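Local coordinates for L-Ribose isomerase (Acinetobacter, PDB 4Q0Q), which probably interconverts L-ribose and L-ribulose as a metal-dependent isomerase of the cupin type, at residues A[221-226]-A[253-258]. Residues are numbered along the deposited sequence; the frame is centred on the assembly and turned at random.
Sequences HEPTEA and GRLQTA. With RUU (alpha-L-ribulofuranose), chain D; RUU (alpha-L-ribulofuranose), chain C.
Glu-222 meets Arg-254 over a face of the guanidinium group, where such salt bridges are commonly in plane. The two planes are turned 76° apart, and OE2 of Glu-222 stands 3.0 Å from CZ of Arg-254, nearly as close as its salt-bridge contact with NH1 at 2.8 Å; OE1 is likewise 2.8 Å from NH1. The pairing is thus electrostatic, without the in-plane approach that straight N-H bonds need. Glu-222 gets there with a side chain extended beyond CG (chi2 177°), which crosses the arginine at about a right angle. The same OE2 accepts a hydrogen bond from O4 of the chain C ribulofuranose at 2.7 Å and another from Asn-243, while OE1 is bonded to Ser-220; several partners therefore fix the carboxylate's rotation. At the guanidinium edge, near its plane, lie O4 of the chain C sugar and O3 of the chain D sugar. Thr-224 directs both branches to this side, CG2 to NH2 of Arg-254 and OG1 to O4 of the chain D sugar at 2.8 Å, where either hydroxyl could be the donor. CD2 of Leu-255 rests 3.5 Å from O of Pro-223, the central residue of an inverse gamma turn closed by Thr-224 N to Glu-222 O. The backbones are joined by one weak bond, Glu-225 N to Leu-255 O, 3.4 Å and bent to 126°. The two segments thus contact two bound ribulofuranoses near, but not in, a cobalt site, about 7 Å from the Glu-222 side chain, consistent with the cupin-type barrel of this family.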
# COMPACT_ATOMS: atom_id res chain seq x y z
N HIS A 221 -14.45 22.74 -14.21
CA HIS A 221 -15.13 24.02 -14.00
C HIS A 221 -16.35 23.76 -13.12
O HIS A 221 -17.43 23.46 -13.62
CB HIS A 221 -15.59 24.60 -15.34
CG HIS A 221 -14.48 24.80 -16.33
ND1 HIS A 221 -13.63 25.88 -16.29
CD2 HIS A 221 -14.07 24.04 -17.37
CE1 HIS A 221 -12.74 25.78 -17.26
NE2 HIS A 221 -12.99 24.67 -17.93
N GLU A 222 -16.19 23.88 -11.80
CA GLU A 222 -17.28 23.62 -10.87
C GLU A 222 -17.37 24.67 -9.76
O GLU A 222 -16.58 24.67 -8.82
CB GLU A 222 -17.11 22.24 -10.22
CG GLU A 222 -17.05 21.08 -11.20
CD GLU A 222 -16.81 19.74 -10.51
OE1 GLU A 222 -15.73 19.57 -9.90
OE2 GLU A 222 -17.70 18.87 -10.57
N PRO A 223 -18.35 25.59 -9.87
CA PRO A 223 -18.52 26.64 -8.85
C PRO A 223 -19.08 26.08 -7.54
O PRO A 223 -20.21 26.40 -7.16
CB PRO A 223 -19.49 27.61 -9.52
CG PRO A 223 -19.23 27.40 -10.99
CD PRO A 223 -19.14 25.90 -11.07
N THR A 224 -18.30 25.24 -6.86
CA THR A 224 -18.73 24.64 -5.60
C THR A 224 -18.57 25.60 -4.43
O THR A 224 -17.99 26.68 -4.57
CB THR A 224 -17.94 23.35 -5.28
OG1 THR A 224 -16.57 23.68 -5.05
CG2 THR A 224 -18.04 22.36 -6.44
N GLU A 225 -19.08 25.19 -3.27
CA GLU A 225 -19.00 26.01 -2.07
C GLU A 225 -17.53 26.23 -1.70
O GLU A 225 -17.11 27.37 -1.49
CB GLU A 225 -19.73 25.30 -0.92
CG GLU A 225 -20.38 26.22 0.10
CD GLU A 225 -19.38 26.89 1.04
OE1 GLU A 225 -18.59 27.74 0.57
OE2 GLU A 225 -19.39 26.56 2.24
N ALA A 226 -16.76 25.15 -1.65
CA ALA A 226 -15.34 25.23 -1.31
C ALA A 226 -14.54 25.90 -2.42
O ALA A 226 -13.35 26.16 -2.27
CB ALA A 226 -14.78 23.85 -1.04
N GLY A 253 -27.57 20.05 -6.43
CA GLY A 253 -27.05 19.34 -5.28
C GLY A 253 -25.53 19.26 -5.31
O GLY A 253 -24.87 19.41 -4.29
N ARG A 254 -24.99 19.05 -6.50
CA ARG A 254 -23.55 18.93 -6.70
C ARG A 254 -22.78 20.10 -6.09
O ARG A 254 -21.72 19.92 -5.49
CB ARG A 254 -23.24 18.85 -8.20
CG ARG A 254 -21.88 18.23 -8.57
CD ARG A 254 -20.71 18.94 -7.92
NE ARG A 254 -19.42 18.37 -8.30
CZ ARG A 254 -18.29 18.55 -7.61
NH1 ARG A 254 -17.16 17.99 -8.02
NH2 ARG A 254 -18.31 19.29 -6.51
N LEU A 255 -23.33 21.31 -6.23
CA LEU A 255 -22.67 22.51 -5.74
C LEU A 255 -22.81 22.85 -4.26
O LEU A 255 -22.18 23.80 -3.79
CB LEU A 255 -23.11 23.71 -6.60
CG LEU A 255 -22.90 23.54 -8.11
CD1 LEU A 255 -23.42 24.76 -8.84
CD2 LEU A 255 -21.42 23.33 -8.40
N GLN A 256 -23.61 22.10 -3.52
CA GLN A 256 -23.76 22.38 -2.09
C GLN A 256 -24.37 21.23 -1.30
O GLN A 256 -25.35 20.62 -1.72
CB GLN A 256 -24.61 23.63 -1.86
CG GLN A 256 -24.52 24.17 -0.44
CD GLN A 256 -25.56 25.23 -0.13
OE1 GLN A 256 -25.83 26.10 -0.95
NE2 GLN A 256 -26.14 25.17 1.07
N THR A 257 -23.77 20.94 -0.15
CA THR A 257 -24.24 19.87 0.72
C THR A 257 -24.93 20.46 1.94
O THR A 257 -24.41 21.38 2.58
CB THR A 257 -23.06 19.00 1.21
OG1 THR A 257 -22.30 18.54 0.08
CG2 THR A 257 -23.57 17.79 2.00
N ALA A 258 -26.11 19.95 2.27
CA ALA A 258 -26.87 20.44 3.41
C ALA A 258 -26.48 19.70 4.69
O ALA A 258 -26.87 18.55 4.90
CB ALA A 258 -28.36 20.29 3.15
C1 RUU D . -12.35 18.07 -3.07
O1 RUU D . -11.62 18.24 -1.86
C2 RUU D . -13.55 19.00 -3.14
O2 RUU D . -14.68 18.37 -2.57
C3 RUU D . -13.88 19.47 -4.55
O3 RUU D . -15.04 18.79 -5.02
C4 RUU D . -14.18 20.96 -4.41
O4 RUU D . -15.58 21.16 -4.30
C5 RUU D . -13.50 21.37 -3.11
O5 RUU D . -13.25 20.17 -2.36
C1 RUU C . -16.64 12.06 -12.55
O1 RUU C . -17.34 11.61 -13.71
C2 RUU C . -17.04 13.47 -12.19
O2 RUU C . -16.81 14.34 -13.29
C3 RUU C . -16.37 14.04 -10.95
O3 RUU C . -15.21 14.77 -11.31
C4 RUU C . -17.45 14.99 -10.42
O4 RUU C . -17.36 16.23 -11.12
C5 RUU C . -18.75 14.31 -10.79
O5 RUU C . -18.45 13.46 -11.92